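Local coordinates for protein 3-hydroxyisobutyrate dehydrogenase (Thermus thermophilus, PDB 2CVZ) that probably catalyses the reversible, NADP-dependent oxidation of 3-hydroxyisobutyrate to methylmalonate semialdehyde in valine catabolism, at residues C[229-240]-C[253-264]. Numbering follows the deposited sequence.
Sequences LGLLVKDLGIAM and LRLAREVYEMAK. With NDP (NADPH dihydro-nicotinamide-adenine-dinucleotide phosphate), chain G.
Tyr260 offers its ring to three leucines: Leu229 CD1 lies at the edge, in plane, 4.0 Å from CD1 of Tyr260, while Leu236 CD1 and Leu232 CD2 approach obliquely. The whole side chain is a knob among Leu229, Leu232, Val233 and Leu236; a tyrosine suits it, because its hydroxyl reaches past the apolar part to Ala173 O. The guanidinium of Arg257 takes its partners in plane at its edges. NE and NH2 grip Glu258 side-on in a salt bridge, meeting its oxygens from above the tilted carboxylate; NH1 meets Glu261 OE2 at 2.8 Å and a water held by Val233 O. Bends at chi2 (-137°) and chi3 (79°) leave CD against CG of selenomethionine Met240 (3.7 Å). A leucine in place of Arg257 would probably leave the water unlinked, Glu261 with Arg265 and Glu258 with Arg254 of a second subunit, each one charge partner fewer. Slim Val233 fits among Arg257, Tyr260, Glu261 and Lys264. The axes of 229-240 and 253-264 approach to 9.5 Å, antiparallel at 155°, in the mainly helical C-terminal part typical of this dehydrogenase family. Lys234 NZ hydrogen-bonds both hydroxyls of NADPH's nicotinamide ribose; helices 160-188 and 276-284 pack against Tyr260.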
loop_
_atom_site.group_PDB
_atom_site.type_symbol
_atom_site.label_atom_id
_atom_site.label_comp_id
_atom_site.label_asym_id
_atom_site.label_seq_id
_atom_site.Cartn_x
_atom_site.Cartn_y
_atom_site.Cartn_z
ATOM N N LEU C 229 8.490 0.657 20.648
ATOM C CA LEU C 229 7.919 0.391 19.333
ATOM C C LEU C 229 6.611 -0.386 19.499
ATOM O O LEU C 229 5.644 -0.163 18.770
ATOM C CB LEU C 229 8.916 -0.419 18.492
ATOM C CG LEU C 229 8.485 -0.933 17.114
ATOM C CD1 LEU C 229 8.008 0.228 16.254
ATOM C CD2 LEU C 229 9.662 -1.653 16.448
ATOM N N GLY C 230 6.590 -1.295 20.468
ATOM C CA GLY C 230 5.399 -2.087 20.720
ATOM C C GLY C 230 4.197 -1.229 21.074
ATOM O O GLY C 230 3.064 -1.526 20.683
ATOM N N LEU C 231 4.437 -0.157 21.821
ATOM C CA LEU C 231 3.361 0.742 22.209
ATOM C C LEU C 231 2.859 1.536 21.002
ATOM O O LEU C 231 1.659 1.794 20.877
ATOM C CB LEU C 231 3.839 1.695 23.307
ATOM C CG LEU C 231 4.105 1.043 24.668
ATOM C CD1 LEU C 231 4.675 2.078 25.635
ATOM C CD2 LEU C 231 2.810 0.460 25.215
ATOM N N LEU C 232 3.767 1.925 20.114
ATOM C CA LEU C 232 3.356 2.676 18.933
ATOM C C LEU C 232 2.481 1.786 18.059
ATOM O O LEU C 232 1.507 2.246 17.475
ATOM C CB LEU C 232 4.564 3.168 18.132
ATOM C CG LEU C 232 4.199 3.943 16.854
ATOM C CD1 LEU C 232 3.267 5.105 17.201
ATOM C CD2 LEU C 232 5.457 4.461 16.176
ATOM N N VAL C 233 2.829 0.507 17.965
ATOM C CA VAL C 233 2.022 -0.405 17.164
ATOM C C VAL C 233 0.650 -0.523 17.828
ATOM O O VAL C 233 -0.378 -0.544 17.151
ATOM C CB VAL C 233 2.686 -1.795 17.053
ATOM C CG1 VAL C 233 1.742 -2.776 16.366
ATOM C CG2 VAL C 233 3.978 -1.681 16.254
ATOM N N LYS C 234 0.637 -0.581 19.156
ATOM C CA LYS C 234 -0.619 -0.670 19.893
ATOM C C LYS C 234 -1.472 0.558 19.571
ATOM O O LYS C 234 -2.680 0.442 19.355
ATOM C CB LYS C 234 -0.343 -0.761 21.398
ATOM C CG LYS C 234 -1.575 -0.626 22.300
ATOM C CD LYS C 234 -1.825 0.823 22.718
ATOM C CE LYS C 234 -0.705 1.353 23.610
ATOM N NZ LYS C 234 -0.944 2.765 24.031
ATOM N N ASP C 235 -0.838 1.729 19.529
ATOM C CA ASP C 235 -1.550 2.968 19.213
ATOM C C ASP C 235 -2.117 2.912 17.799
ATOM O O ASP C 235 -3.257 3.313 17.563
ATOM C CB ASP C 235 -0.622 4.183 19.318
ATOM C CG ASP C 235 -0.149 4.436 20.730
ATOM O OD1 ASP C 235 -0.891 4.101 21.675
ATOM O OD2 ASP C 235 0.957 4.994 20.890
ATOM N N LEU C 236 -1.311 2.433 16.854
ATOM C CA LEU C 236 -1.768 2.322 15.474
ATOM C C LEU C 236 -2.973 1.384 15.433
ATOM O O LEU C 236 -3.892 1.572 14.636
ATOM C CB LEU C 236 -0.638 1.798 14.577
ATOM C CG LEU C 236 0.474 2.821 14.292
ATOM C CD1 LEU C 236 1.685 2.148 13.663
ATOM C CD2 LEU C 236 -0.072 3.904 13.378
ATOM N N GLY C 237 -2.966 0.382 16.310
ATOM C CA GLY C 237 -4.077 -0.551 16.371
ATOM C C GLY C 237 -5.345 0.178 16.781
ATOM O O GLY C 237 -6.427 -0.074 16.248
ATOM N N ILE C 238 -5.209 1.093 17.734
ATOM C CA ILE C 238 -6.346 1.874 18.206
ATOM C C ILE C 238 -6.796 2.821 17.096
ATOM O O ILE C 238 -7.994 3.056 16.910
ATOM C CB ILE C 238 -5.972 2.695 19.466
ATOM C CG1 ILE C 238 -5.575 1.745 20.598
ATOM C CG2 ILE C 238 -7.151 3.568 19.899
ATOM C CD1 ILE C 238 -5.056 2.445 21.845
ATOM N N ALA C 239 -5.833 3.357 16.353
ATOM C CA ALA C 239 -6.149 4.261 15.254
ATOM C C ALA C 239 -6.969 3.537 14.182
ATOM O O ALA C 239 -7.860 4.129 13.571
ATOM C CB ALA C 239 -4.872 4.817 14.647
HETATM N N MSE C 240 -6.667 2.262 13.951
HETATM C CA MSE C 240 -7.408 1.484 12.961
HETATM C C MSE C 240 -8.861 1.354 13.425
HETATM O O MSE C 240 -9.785 1.305 12.612
HETATM C CB MSE C 240 -6.793 0.088 12.792
HETATM C CG MSE C 240 -5.337 0.077 12.311
HETATM SE SE MSE C 240 -5.031 1.088 10.683
HETATM C CE MSE C 240 -4.392 2.736 11.488
ATOM N N LEU C 253 -2.969 5.339 6.082
ATOM C CA LEU C 253 -2.970 4.997 7.495
ATOM C C LEU C 253 -3.075 3.489 7.722
ATOM O O LEU C 253 -2.452 2.952 8.636
ATOM C CB LEU C 253 -4.097 5.732 8.220
ATOM C CG LEU C 253 -3.949 7.259 8.262
ATOM C CD1 LEU C 253 -5.058 7.849 9.126
ATOM C CD2 LEU C 253 -2.580 7.641 8.822
ATOM N N ARG C 254 -3.853 2.802 6.890
ATOM C CA ARG C 254 -3.986 1.354 7.030
ATOM C C ARG C 254 -2.629 0.689 6.802
ATOM O O ARG C 254 -2.222 -0.186 7.565
ATOM C CB ARG C 254 -4.996 0.802 6.019
ATOM C CG ARG C 254 -6.439 1.222 6.267
ATOM C CD ARG C 254 -7.069 0.532 7.481
ATOM N NE ARG C 254 -8.499 0.838 7.565
ATOM C CZ ARG C 254 -9.273 0.600 8.619
ATOM N NH1 ARG C 254 -8.778 0.042 9.720
ATOM N NH2 ARG C 254 -10.556 0.929 8.576
ATOM N N LEU C 255 -1.933 1.105 5.746
ATOM C CA LEU C 255 -0.625 0.537 5.431
ATOM C C LEU C 255 0.398 0.839 6.523
ATOM O O LEU C 255 1.286 0.026 6.805
ATOM C CB LEU C 255 -0.122 1.076 4.089
ATOM C CG LEU C 255 0.000 0.053 2.954
ATOM C CD1 LEU C 255 1.092 -0.959 3.291
ATOM C CD2 LEU C 255 -1.340 -0.652 2.745
ATOM N N ALA C 256 0.276 2.010 7.136
ATOM C CA ALA C 256 1.195 2.399 8.201
ATOM C C ALA C 256 1.203 1.369 9.329
ATOM O O ALA C 256 2.263 1.032 9.856
ATOM C CB ALA C 256 0.813 3.772 8.746
ATOM N N ARG C 257 0.029 0.864 9.703
ATOM C CA ARG C 257 -0.034 -0.127 10.778
ATOM C C ARG C 257 0.707 -1.403 10.392
ATOM O O ARG C 257 1.375 -2.017 11.225
ATOM C CB ARG C 257 -1.481 -0.491 11.123
ATOM C CG ARG C 257 -1.612 -1.273 12.445
ATOM C CD ARG C 257 -2.584 -2.449 12.336
ATOM N NE ARG C 257 -1.980 -3.606 11.680
ATOM C CZ ARG C 257 -1.138 -4.450 12.271
ATOM N NH1 ARG C 257 -0.794 -4.280 13.544
ATOM N NH2 ARG C 257 -0.630 -5.463 11.587
ATOM N N GLU C 258 0.590 -1.803 9.128
ATOM C CA GLU C 258 1.245 -3.023 8.670
ATOM C C GLU C 258 2.772 -2.919 8.635
ATOM O O GLU C 258 3.466 -3.855 9.058
ATOM C CB GLU C 258 0.714 -3.426 7.289
ATOM C CG GLU C 258 -0.807 -3.573 7.222
ATOM C CD GLU C 258 -1.372 -4.476 8.307
ATOM O OE1 GLU C 258 -0.835 -5.581 8.508
ATOM O OE2 GLU C 258 -2.365 -4.084 8.958
ATOM N N VAL C 259 3.306 -1.799 8.147
ATOM C CA VAL C 259 4.759 -1.655 8.092
ATOM C C VAL C 259 5.374 -1.580 9.489
ATOM O O VAL C 259 6.447 -2.140 9.726
ATOM C CB VAL C 259 5.199 -0.424 7.242
ATOM C CG1 VAL C 259 4.639 -0.553 5.826
ATOM C CG2 VAL C 259 4.750 0.875 7.895
ATOM N N TYR C 260 4.709 -0.907 10.425
ATOM C CA TYR C 260 5.248 -0.843 11.780
ATOM C C TYR C 260 5.134 -2.201 12.459
ATOM O O TYR C 260 5.925 -2.521 13.344
ATOM C CB TYR C 260 4.545 0.245 12.603
ATOM C CG TYR C 260 5.174 1.608 12.398
ATOM C CD1 TYR C 260 6.276 2.011 13.156
ATOM C CD2 TYR C 260 4.708 2.468 11.406
ATOM C CE1 TYR C 260 6.899 3.239 12.926
ATOM C CE2 TYR C 260 5.324 3.695 11.166
ATOM C CZ TYR C 260 6.418 4.072 11.931
ATOM O OH TYR C 260 7.026 5.278 11.693
ATOM N N GLU C 261 4.151 -3.004 12.051
ATOM C CA GLU C 261 4.016 -4.342 12.623
ATOM C C GLU C 261 5.248 -5.129 12.183
ATOM O O GLU C 261 5.818 -5.893 12.961
ATOM C CB GLU C 261 2.756 -5.045 12.114
ATOM C CG GLU C 261 2.583 -6.462 12.681
ATOM C CD GLU C 261 2.197 -6.476 14.154
ATOM O OE1 GLU C 261 2.707 -7.338 14.900
ATOM O OE2 GLU C 261 1.372 -5.637 14.569
HETATM N N MSE C 262 5.652 -4.934 10.929
HETATM C CA MSE C 262 6.831 -5.607 10.385
HETATM C C MSE C 262 8.047 -5.227 11.217
HETATM O O MSE C 262 8.849 -6.079 11.600
HETATM C CB MSE C 262 7.092 -5.177 8.943
HETATM C CG MSE C 262 6.005 -5.527 7.951
HETATM SE SE MSE C 262 6.463 -4.796 6.232
HETATM C CE MSE C 262 4.805 -5.205 5.291
ATOM N N ALA C 263 8.194 -3.933 11.472
ATOM C CA ALA C 263 9.320 -3.460 12.260
ATOM C C ALA C 263 9.305 -4.114 13.639
ATOM O O ALA C 263 10.340 -4.569 14.128
ATOM C CB ALA C 263 9.266 -1.939 12.390
ATOM N N LYS C 264 8.129 -4.174 14.256
ATOM C CA LYS C 264 7.992 -4.763 15.581
ATOM C C LYS C 264 8.383 -6.236 15.582
ATOM O O LYS C 264 9.033 -6.715 16.511
ATOM C CB LYS C 264 6.550 -4.620 16.078
ATOM C CG LYS C 264 6.291 -5.274 17.429
ATOM C CD LYS C 264 4.802 -5.341 17.730
ATOM C CE LYS C 264 4.531 -6.121 19.004
ATOM N NZ LYS C 264 3.069 -6.319 19.234
HETATM P PA NDP G . 6.514 2.187 30.284
HETATM O O1A NDP G . 7.715 2.939 30.532
HETATM O O2A NDP G . 6.505 0.833 29.625
HETATM O O5B NDP G . 5.749 2.094 31.728
HETATM C C5B NDP G . 4.525 1.359 31.839
HETATM C C4B NDP G . 4.148 1.522 33.304
HETATM O O4B NDP G . 2.930 0.749 33.485
HETATM C C3B NDP G . 5.134 1.053 34.325
HETATM O O3B NDP G . 5.078 1.933 35.478
HETATM C C2B NDP G . 4.672 -0.300 34.708
HETATM O O2B NDP G . 5.118 -0.848 35.950
HETATM C C1B NDP G . 3.191 -0.145 34.555
HETATM N N9A NDP G . 2.501 -1.445 34.329
HETATM C C8A NDP G . 2.636 -2.339 33.241
HETATM N N7A NDP G . 1.853 -3.389 33.394
HETATM C C5A NDP G . 1.192 -3.209 34.578
HETATM C C6A NDP G . 0.232 -3.959 35.295
HETATM N N6A NDP G . -0.209 -5.122 34.813
HETATM N N1A NDP G . -0.237 -3.485 36.476
HETATM C C2A NDP G . 0.213 -2.305 36.961
HETATM N N3A NDP G . 1.117 -1.521 36.363
HETATM C C4A NDP G . 1.573 -2.033 35.161
HETATM O O3 NDP G . 5.469 3.062 29.498
HETATM P PN NDP G . 5.393 4.550 28.920
HETATM O O1N NDP G . 6.469 4.676 27.933
HETATM O O2N NDP G . 5.377 5.406 30.152
HETATM O O5D NDP G . 3.916 4.549 28.314
HETATM C C5D NDP G . 2.724 4.450 29.160
HETATM C C4D NDP G . 1.525 4.991 28.321
HETATM O O4D NDP G . 1.886 6.284 27.842
HETATM C C3D NDP G . 1.274 4.150 27.066
HETATM O O3D NDP G . -0.141 4.041 26.854
HETATM C C2D NDP G . 2.003 4.883 25.970
HETATM O O2D NDP G . 1.494 4.486 24.709
HETATM C C1D NDP G . 1.661 6.362 26.431
HETATM N N1N NDP G . 2.577 7.414 25.893
HETATM C C2N NDP G . 3.973 7.138 25.854
HETATM C C3N NDP G . 4.824 8.198 25.337
HETATM C C7N NDP G . 6.276 8.006 25.268
HETATM O O7N NDP G . 7.026 8.709 24.560
HETATM N N7N NDP G . 6.867 7.043 26.001
HETATM C C4N NDP G . 4.233 9.398 24.918
HETATM C C5N NDP G . 2.889 9.635 24.968
HETATM C C6N NDP G . 2.059 8.646 25.456
HETATM P P2B NDP G . 6.516 -1.490 36.168
HETATM O O1X NDP G . 6.277 -2.413 37.295
HETATM O O2X NDP G . 7.490 -0.408 36.480
HETATM O O3X NDP G . 6.938 -2.247 34.910
HETATM O O HOH W 1 2.102 -3.932 19.944
HETATM O O HOH W 2 -1.668 -2.663 15.731
#